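Local coordinates for L-talarate/Galactarate Dehydratase (PDB 2PP0), which catalyses the magnesium-dependent dehydration of L-talarate and galactarate to 5-keto-4-deoxy-D-glucarate, and also epimerizes L-talarate to galactarate, at residues S34-L40 and T58-I64; D46-T51 and A227-W231; R53-L57 and S81-G85. All coordinates share one frame; numbering follows the deposited sequence.

Contact 1 (S34-L40 and T58-I64); sequences SLAFLPL and TEVAIII
Ser-34 to Leu-40 and Thr-58 to Ile-64 pair as the two central strands of the four-stranded antiparallel sheet in the N-terminal capping domain of this enolase-superfamily enzyme. In the three hydrogen-bonded pairs, Ser-34 with Ile-64, Ala-36 with Ile-62 and Leu-38 with Val-60, the two residues exchange two bonds, the N-H of each going to the carbonyl O of the other; the N-H of Leu-38 points almost straight at Val-60 O (2.8 Å, 176°). Strands 388-395 and 74-81 continue the sheet at its two edges through backbone bonds.

The apolar packing is close on both faces. On one, Leu-38 and Val-60 run side by side, CB to CB 4.1 Å, and the second subunit packs on Leu-38 through its Ala-5. On the other, Leu-35 and Ile-63 also point the same way, with Leu-35 CD1 3.9 Å from Ile-63 CG1, beneath helix 86-96.

Toward Thr-58 the contact is looser and more open to solvent. The bond from Leu-40 N to Thr-58 O lengthens to 3.0 Å, and its donor stands well above the carbonyl plane. Glu-59, with CG between its backbone N and carbonyl carbon (chi1 67°), runs out beside Phe-37, its carboxylate turned 22° from the ring plane. Phe-37 CD1 lies 3.5 Å from Glu-59 CD, while the neighbouring ring carbon CE1 rests 3.6 Å from Ala-61 CB.

Contact 2 (D46-T51 and A227-W231); sequences DAKVLT and ANQQW. With GOL (glycerol), chain E.
Asp-46 and Asn-228 meet as stacked flat groups, the carboxylate and amide planes 29° apart, with Asp-46 CB 3.5 Å from Asn-228 ND2. Close van der Waals contact centres on Ala-47, whose CB lies 3.3 Å from Gln-230 CG and also touches the carbonyl Ala-227 O. Lys-48 CG comes within 3.6 Å of Asn-228 O.

Charge and capping hold the first segment in shape. Lys-48, folded back by its last two torsions (chi3 -79°, chi4 66°), forms a salt bridge in which NZ reaches the syn lone pairs of both Asp-46 oxygens, at 2.7 Å from OD2. Asp-46 is also the N-cap residue of helix 47-50: its OD1 accepts from Lys-48 N on the anti side, with the nitrogen tilted out of the carboxylate plane. Lys-48 NZ is hydrogen-bonded to Gln-54 OE1 too.

Here the N-terminal capping domain meets the C-terminal barrel: residues 227-230 form a type I' turn after barrel strand 223-226, and Asp-46, Ala-47, Lys-48 and Asn-228 all bind substrate. Asn-228 adjoins the magnesium ligand Asp-226.

Water and glycerol bridge the two segments. One water accepts from Ala-47 N and Asn-228 ND2, both at 2.8 Å. A glycerol, probably from the crystallisation liquor, lies in the pocket with O3 2.8 Å from Asp-46 OD2 and 3.0 Å from Asn-228 OD1, and it is also hydrogen-bonded to Lys-82, Lys-197 and His-328.

Contact 3 (R53-L57 and S81-G85); sequences RQKPL and SKRAG
Two loops of the capping domain, one leading into strand 57-69 and the other from strand 74-81 to helix 86-96, are joined by the substrate-binding Arg-83. Its side chain is stretched out, chi2 and chi3 both near 180°, and carries the guanidinium to the backbone of Lys-55. There NE and NH2 grip a single carbonyl side-on: Lys-55 O, near the guanidinium plane, accepts from NE at 3.1 Å and from NH2 at 2.7 Å.

The group is also sandwiched. Gln-54 stacks over one face, its amide plane 22° from the guanidinium and OE1 3.2 Å from Arg-83 CZ, above the centre; that OE1 has its hydrogen bond with Lys-48 NZ. Over the opposite face lies Leu-57, whose CD1 is displaced toward the rim. The other methyl of the leucine, CD2, touches Lys-82 CD at 4.0 Å.

A water completes the link, accepting from Gln-54 NE2 and from Arg-83 NH1 (2.9 Å) and donating to Lys-82 O. The end of Lys-82 leads away, hydrogen-bonded to the bound glycerol, and makes cation-pi contacts with Phe-329 and Phe-350. This is consistent with the mobile capping-domain loops of the enolase superfamily, which close over the barrel mouth and contribute to substrate specificity.

The three contacts lead from the capping-domain sheet to the active site. Contacts 1 and 3, with centres 12 Å apart, join directly: Ala-61 N lies 3.0 Å from Ser-81 O, a probable hydrogen bond, and Leu-40 CD1 packs 3.9 Å from Leu-57 CD2. Contact 3 in turn meets contact 2 where Lys-48 NZ approaches Gln-54 OE1 at 2.7 Å, coupling two substrate-binding regions whose centres are 13 Å apart. Contacts 1 and 2 do not touch, their nearest atoms being about 9 Å apart. Contacts 2 and 3 both border the glycerol site, and contact 1 reaches it indirectly, the side chain of Val-60 lying about 4 Å from that of Lys-82 and about 9 Å from that of His-328.

Contact 1 (S34-L40 and T58-I64)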
loop_
_atom_site.group_PDB
_atom_site.type_symbol
_atom_site.label_atom_id
_atom_site.label_comp_id
_atom_site.label_asym_id
_atom_site.label_seq_id
_atom_site.Cartn_x
_atom_site.Cartn_y
_atom_site.Cartn_z
ATOM N N SER B 34 4.397 18.007 21.155
ATOM C CA SER B 34 3.678 18.437 22.342
ATOM C C SER B 34 3.142 17.255 23.135
ATOM O O SER B 34 2.751 16.233 22.562
ATOM C CB SER B 34 2.501 19.342 21.961
ATOM O OG SER B 34 2.939 20.535 21.331
ATOM N N LEU B 35 3.152 17.392 24.458
ATOM C CA LEU B 35 2.607 16.372 25.340
ATOM C C LEU B 35 1.485 17.072 26.080
ATOM O O LEU B 35 1.727 17.993 26.864
ATOM C CB LEU B 35 3.645 15.867 26.348
ATOM C CG LEU B 35 3.044 14.933 27.409
ATOM C CD1 LEU B 35 2.374 13.747 26.721
ATOM C CD2 LEU B 35 4.130 14.454 28.384
ATOM N N ALA B 36 0.256 16.651 25.819
ATOM C CA ALA B 36 -0.895 17.258 26.467
ATOM C C ALA B 36 -1.690 16.201 27.205
ATOM O O ALA B 36 -1.538 15.008 26.950
ATOM C CB ALA B 36 -1.779 17.946 25.424
ATOM N N PHE B 37 -2.534 16.642 28.128
ATOM C CA PHE B 37 -3.366 15.722 28.875
ATOM C C PHE B 37 -4.826 16.128 28.800
ATOM O O PHE B 37 -5.210 17.237 29.181
ATOM C CB PHE B 37 -2.891 15.635 30.325
ATOM C CG PHE B 37 -1.650 14.806 30.493
ATOM C CD1 PHE B 37 -1.734 13.419 30.586
ATOM C CD2 PHE B 37 -0.395 15.403 30.501
ATOM C CE1 PHE B 37 -0.585 12.643 30.683
ATOM C CE2 PHE B 37 0.763 14.632 30.595
ATOM C CZ PHE B 37 0.666 13.251 30.686
ATOM N N LEU B 38 -5.626 15.209 28.279
ATOM C CA LEU B 38 -7.055 15.389 28.114
ATOM C C LEU B 38 -7.731 14.868 29.377
ATOM O O LEU B 38 -7.703 13.670 29.656
ATOM C CB LEU B 38 -7.516 14.589 26.896
ATOM C CG LEU B 38 -9.000 14.522 26.552
ATOM C CD1 LEU B 38 -9.451 15.872 26.034
ATOM C CD2 LEU B 38 -9.230 13.449 25.495
ATOM N N PRO B 39 -8.341 15.764 30.164
ATOM C CA PRO B 39 -9.010 15.349 31.400
ATOM C C PRO B 39 -10.405 14.755 31.222
ATOM O O PRO B 39 -11.177 15.185 30.363
ATOM C CB PRO B 39 -9.033 16.636 32.219
ATOM C CG PRO B 39 -9.221 17.686 31.157
ATOM C CD PRO B 39 -8.251 17.234 30.079
ATOM N N LEU B 40 -10.709 13.757 32.045
ATOM C CA LEU B 40 -12.006 13.096 32.039
ATOM C C LEU B 40 -12.599 13.288 33.438
ATOM O O LEU B 40 -12.237 12.569 34.375
ATOM C CB LEU B 40 -11.846 11.601 31.749
ATOM C CG LEU B 40 -11.285 11.162 30.394
ATOM C CD1 LEU B 40 -11.060 9.655 30.410
ATOM C CD2 LEU B 40 -12.245 11.550 29.276
ATOM N N THR B 58 -8.695 8.542 34.203
ATOM C CA THR B 58 -9.081 9.912 34.523
ATOM C C THR B 58 -8.536 10.962 33.560
ATOM O O THR B 58 -8.848 12.146 33.680
ATOM C CB THR B 58 -8.636 10.286 35.945
ATOM O OG1 THR B 58 -7.210 10.175 36.043
ATOM C CG2 THR B 58 -9.291 9.359 36.962
ATOM N N GLU B 59 -7.720 10.534 32.606
ATOM C CA GLU B 59 -7.159 11.457 31.627
ATOM C C GLU B 59 -6.528 10.664 30.495
ATOM O O GLU B 59 -6.306 9.458 30.620
ATOM C CB GLU B 59 -6.098 12.353 32.273
ATOM C CG GLU B 59 -4.844 11.607 32.722
ATOM C CD GLU B 59 -3.763 12.532 33.247
ATOM O OE1 GLU B 59 -3.975 13.765 33.243
ATOM O OE2 GLU B 59 -2.695 12.027 33.658
ATOM N N VAL B 60 -6.255 11.341 29.384
ATOM C CA VAL B 60 -5.631 10.695 28.238
ATOM C C VAL B 60 -4.433 11.518 27.795
ATOM O O VAL B 60 -4.551 12.725 27.555
ATOM C CB VAL B 60 -6.613 10.564 27.049
ATOM C CG1 VAL B 60 -5.921 9.873 25.870
ATOM C CG2 VAL B 60 -7.835 9.775 27.468
ATOM N N ALA B 61 -3.274 10.875 27.714
ATOM C CA ALA B 61 -2.069 11.554 27.269
ATOM C C ALA B 61 -2.165 11.653 25.750
ATOM O O ALA B 61 -2.580 10.701 25.088
ATOM C CB ALA B 61 -0.833 10.758 27.661
ATOM N N ILE B 62 -1.791 12.804 25.205
ATOM C CA ILE B 62 -1.832 13.016 23.762
ATOM C C ILE B 62 -0.488 13.572 23.318
ATOM O O ILE B 62 -0.062 14.619 23.799
ATOM C CB ILE B 62 -2.933 14.040 23.368
ATOM C CG1 ILE B 62 -4.315 13.536 23.799
ATOM C CG2 ILE B 62 -2.895 14.287 21.861
ATOM C CD1 ILE B 62 -4.800 12.306 23.048
ATOM N N ILE B 63 0.193 12.870 22.421
ATOM C CA ILE B 63 1.476 13.358 21.928
ATOM C C ILE B 63 1.229 13.843 20.503
ATOM O O ILE B 63 0.821 13.075 19.628
ATOM C CB ILE B 63 2.570 12.263 21.944
ATOM C CG1 ILE B 63 2.766 11.727 23.370
ATOM C CG2 ILE B 63 3.900 12.846 21.475
ATOM C CD1 ILE B 63 1.625 10.848 23.875
ATOM N N ILE B 64 1.466 15.129 20.284
ATOM C CA ILE B 64 1.227 15.750 18.988
ATOM C C ILE B 64 2.510 16.110 18.263
ATOM O O ILE B 64 3.493 16.520 18.879
ATOM C CB ILE B 64 0.408 17.048 19.164
ATOM C CG1 ILE B 64 -0.817 16.768 20.023
ATOM C CG2 ILE B 64 -0.017 17.603 17.809
ATOM C CD1 ILE B 64 -1.524 18.026 20.490
#

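Contact 2 (D46-T51 and A227-W231)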
loop_
_atom_site.group_PDB
_atom_site.type_symbol
_atom_site.label_atom_id
_atom_site.label_comp_id
_atom_site.label_asym_id
_atom_site.label_seq_id
_atom_site.Cartn_x
_atom_site.Cartn_y
_atom_site.Cartn_z
ATOM N N ASP B 46 -13.611 -0.021 32.616
ATOM C CA ASP B 46 -14.177 -1.157 31.899
ATOM C C ASP B 46 -13.925 -2.383 32.778
ATOM O O ASP B 46 -13.648 -2.244 33.972
ATOM C CB ASP B 46 -13.509 -1.337 30.524
ATOM C CG ASP B 46 -11.985 -1.280 30.588
ATOM O OD1 ASP B 46 -11.387 -1.804 31.549
ATOM O OD2 ASP B 46 -11.375 -0.718 29.656
ATOM N N ALA B 47 -14.006 -3.578 32.202
ATOM C CA ALA B 47 -13.786 -4.795 32.980
ATOM C C ALA B 47 -12.385 -4.887 33.593
ATOM O O ALA B 47 -12.188 -5.573 34.600
ATOM C CB ALA B 47 -14.056 -6.021 32.116
ATOM N N LYS B 48 -11.413 -4.212 32.991
ATOM C CA LYS B 48 -10.042 -4.242 33.503
ATOM C C LYS B 48 -9.966 -3.640 34.905
ATOM O O LYS B 48 -9.104 -4.012 35.707
ATOM C CB LYS B 48 -9.104 -3.482 32.559
ATOM C CG LYS B 48 -8.959 -4.129 31.186
ATOM C CD LYS B 48 -7.956 -3.388 30.308
ATOM C CE LYS B 48 -8.543 -2.129 29.673
ATOM N NZ LYS B 48 -8.893 -1.051 30.642
ATOM N N VAL B 49 -10.873 -2.711 35.191
ATOM C CA VAL B 49 -10.923 -2.059 36.492
ATOM C C VAL B 49 -11.748 -2.890 37.478
ATOM O O VAL B 49 -11.345 -3.073 38.625
ATOM C CB VAL B 49 -11.552 -0.649 36.394
ATOM C CG1 VAL B 49 -11.609 -0.004 37.777
ATOM C CG2 VAL B 49 -10.752 0.214 35.431
ATOM N N LEU B 50 -12.894 -3.394 37.025
ATOM C CA LEU B 50 -13.766 -4.196 37.881
ATOM C C LEU B 50 -13.171 -5.535 38.307
ATOM O O LEU B 50 -13.655 -6.152 39.251
ATOM C CB LEU B 50 -15.122 -4.427 37.203
ATOM C CG LEU B 50 -16.158 -3.314 37.407
ATOM C CD1 LEU B 50 -15.666 -2.018 36.777
ATOM C CD2 LEU B 50 -17.492 -3.739 36.806
ATOM N N THR B 51 -12.130 -5.989 37.613
ATOM C CA THR B 51 -11.478 -7.246 37.968
ATOM C C THR B 51 -10.230 -6.952 38.802
ATOM O O THR B 51 -9.540 -7.869 39.250
ATOM C CB THR B 51 -11.048 -8.049 36.723
ATOM O OG1 THR B 51 -10.101 -7.286 35.962
ATOM C CG2 THR B 51 -12.261 -8.395 35.864
ATOM N N ALA B 227 -15.335 -7.423 26.230
ATOM C CA ALA B 227 -14.933 -7.930 27.548
ATOM C C ALA B 227 -13.569 -7.427 27.999
ATOM O O ALA B 227 -13.156 -7.672 29.135
ATOM C CB ALA B 227 -14.937 -9.449 27.546
ATOM N N ASN B 228 -12.864 -6.736 27.110
ATOM C CA ASN B 228 -11.546 -6.208 27.435
ATOM C C ASN B 228 -10.607 -7.235 28.087
ATOM O O ASN B 228 -9.955 -6.945 29.096
ATOM C CB ASN B 228 -11.683 -4.970 28.335
ATOM C CG ASN B 228 -12.031 -3.709 27.545
ATOM O OD1 ASN B 228 -11.174 -3.120 26.882
ATOM N ND2 ASN B 228 -13.289 -3.303 27.603
ATOM N N GLN B 229 -10.553 -8.429 27.495
ATOM C CA GLN B 229 -9.680 -9.523 27.938
ATOM C C GLN B 229 -9.973 -10.138 29.303
ATOM O O GLN B 229 -9.181 -10.953 29.783
ATOM C CB GLN B 229 -8.221 -9.058 27.975
ATOM C CG GLN B 229 -7.753 -8.187 26.815
ATOM C CD GLN B 229 -6.326 -7.716 27.020
ATOM O OE1 GLN B 229 -5.398 -8.522 27.063
ATOM N NE2 GLN B 229 -6.145 -6.407 27.158
ATOM N N GLN B 230 -11.098 -9.797 29.920
ATOM C CA GLN B 230 -11.359 -10.295 31.267
ATOM C C GLN B 230 -11.972 -11.674 31.515
ATOM O O GLN B 230 -12.232 -12.023 32.665
ATOM C CB GLN B 230 -12.140 -9.238 32.055
ATOM C CG GLN B 230 -11.390 -7.910 32.194
ATOM C CD GLN B 230 -9.918 -8.083 32.551
ATOM O OE1 GLN B 230 -9.031 -7.775 31.750
ATOM N NE2 GLN B 230 -9.651 -8.579 33.756
ATOM N N TRP B 231 -12.213 -12.462 30.474
ATOM C CA TRP B 231 -12.746 -13.805 30.701
ATOM C C TRP B 231 -11.642 -14.816 30.456
ATOM O O TRP B 231 -10.684 -14.534 29.732
ATOM C CB TRP B 231 -13.887 -14.153 29.743
ATOM C CG TRP B 231 -15.148 -13.393 29.938
ATOM C CD1 TRP B 231 -15.709 -13.014 31.123
ATOM C CD2 TRP B 231 -16.053 -12.980 28.912
ATOM N NE1 TRP B 231 -16.912 -12.389 30.898
ATOM C CE2 TRP B 231 -17.149 -12.355 29.548
ATOM C CE3 TRP B 231 -16.045 -13.080 27.512
ATOM C CZ2 TRP B 231 -18.234 -11.832 28.832
ATOM C CZ3 TRP B 231 -17.125 -12.559 26.799
ATOM C CH2 TRP B 231 -18.203 -11.943 27.463
HETATM C C1 GOL E . -10.143 2.230 25.961
HETATM O O1 GOL E . -9.912 2.911 24.730
HETATM C C2 GOL E . -11.322 1.271 25.803
HETATM O O2 GOL E . -10.921 0.123 25.042
HETATM C C3 GOL E . -11.812 0.850 27.188
HETATM O O3 GOL E . -12.457 -0.424 27.125
HETATM O O HOH W 1 -15.075 -4.010 29.619
#

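Contact 3 (R53-L57 and S81-G85)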
loop_
_atom_site.group_PDB
_atom_site.type_symbol
_atom_site.label_atom_id
_atom_site.label_comp_id
_atom_site.label_asym_id
_atom_site.label_seq_id
_atom_site.Cartn_x
_atom_site.Cartn_y
_atom_site.Cartn_z
ATOM N N ARG B 53 -7.438 -5.266 37.746
ATOM C CA ARG B 53 -6.199 -5.145 36.977
ATOM C C ARG B 53 -5.700 -3.706 36.890
ATOM O O ARG B 53 -4.492 -3.456 36.890
ATOM C CB ARG B 53 -6.398 -5.673 35.553
ATOM C CG ARG B 53 -6.618 -7.174 35.446
ATOM C CD ARG B 53 -5.364 -7.955 35.810
ATOM N NE ARG B 53 -5.478 -9.356 35.406
ATOM C CZ ARG B 53 -4.506 -10.258 35.522
ATOM N NH1 ARG B 53 -3.331 -9.916 36.040
ATOM N NH2 ARG B 53 -4.704 -11.501 35.101
ATOM N N GLN B 54 -6.633 -2.762 36.804
ATOM C CA GLN B 54 -6.279 -1.352 36.685
ATOM C C GLN B 54 -7.180 -0.445 37.511
ATOM O O GLN B 54 -8.199 -0.879 38.055
ATOM C CB GLN B 54 -6.376 -0.897 35.222
ATOM C CG GLN B 54 -5.508 -1.651 34.221
ATOM C CD GLN B 54 -5.733 -1.149 32.801
ATOM O OE1 GLN B 54 -6.876 -0.957 32.378
ATOM N NE2 GLN B 54 -4.652 -0.935 32.062
ATOM N N LYS B 55 -6.781 0.823 37.577
ATOM C CA LYS B 55 -7.514 1.867 38.279
ATOM C C LYS B 55 -8.330 2.613 37.232
ATOM O O LYS B 55 -7.974 2.616 36.050
ATOM C CB LYS B 55 -6.543 2.852 38.939
ATOM C CG LYS B 55 -5.761 2.283 40.107
ATOM C CD LYS B 55 -6.704 1.908 41.237
ATOM C CE LYS B 55 -5.947 1.467 42.480
ATOM N NZ LYS B 55 -6.892 1.061 43.563
ATOM N N PRO B 56 -9.433 3.253 37.646
ATOM C CA PRO B 56 -10.250 3.988 36.677
ATOM C C PRO B 56 -9.412 5.001 35.898
ATOM O O PRO B 56 -8.434 5.544 36.416
ATOM C CB PRO B 56 -11.306 4.657 37.554
ATOM C CG PRO B 56 -11.494 3.649 38.660
ATOM C CD PRO B 56 -10.058 3.262 38.980
ATOM N N LEU B 57 -9.800 5.234 34.647
ATOM C CA LEU B 57 -9.111 6.178 33.769
ATOM C C LEU B 57 -9.611 7.585 34.083
ATOM O O LEU B 57 -10.815 7.798 34.209
ATOM C CB LEU B 57 -9.421 5.833 32.309
ATOM C CG LEU B 57 -8.686 6.616 31.225
ATOM C CD1 LEU B 57 -7.192 6.324 31.318
ATOM C CD2 LEU B 57 -9.224 6.215 29.855
ATOM N N SER B 81 -1.868 7.749 24.987
ATOM C CA SER B 81 -1.634 6.709 25.971
ATOM C C SER B 81 -2.712 6.826 27.027
ATOM O O SER B 81 -3.002 7.921 27.510
ATOM C CB SER B 81 -0.258 6.850 26.621
ATOM O OG SER B 81 -0.045 5.788 27.543
ATOM N N LYS B 82 -3.347 5.705 27.345
ATOM C CA LYS B 82 -4.361 5.688 28.382
ATOM C C LYS B 82 -3.664 4.996 29.542
ATOM O O LYS B 82 -3.441 3.789 29.517
ATOM C CB LYS B 82 -5.605 4.928 27.909
ATOM C CG LYS B 82 -6.353 5.708 26.834
ATOM C CD LYS B 82 -7.637 5.056 26.373
ATOM C CE LYS B 82 -8.243 5.903 25.247
ATOM N NZ LYS B 82 -9.569 5.423 24.770
ATOM N N ARG B 83 -3.298 5.801 30.535
ATOM C CA ARG B 83 -2.565 5.379 31.723
ATOM C C ARG B 83 -1.083 5.535 31.378
ATOM O O ARG B 83 -0.751 6.176 30.380
ATOM C CB ARG B 83 -2.910 3.935 32.122
ATOM C CG ARG B 83 -4.361 3.783 32.561
ATOM C CD ARG B 83 -4.661 2.416 33.147
ATOM N NE ARG B 83 -6.042 2.333 33.622
ATOM C CZ ARG B 83 -7.112 2.239 32.835
ATOM N NH1 ARG B 83 -6.979 2.210 31.510
ATOM N NH2 ARG B 83 -8.326 2.183 33.377
ATOM N N ALA B 84 -0.195 4.962 32.182
ATOM C CA ALA B 84 1.239 5.107 31.940
ATOM C C ALA B 84 1.677 4.803 30.506
ATOM O O ALA B 84 1.231 3.826 29.894
ATOM C CB ALA B 84 2.023 4.243 32.921
ATOM N N GLY B 85 2.564 5.648 29.982
ATOM C CA GLY B 85 3.058 5.466 28.628
ATOM C C GLY B 85 3.272 6.765 27.863
ATOM O O GLY B 85 4.135 6.832 26.993
HETATM O O HOH W 2 -4.924 1.239 29.708
#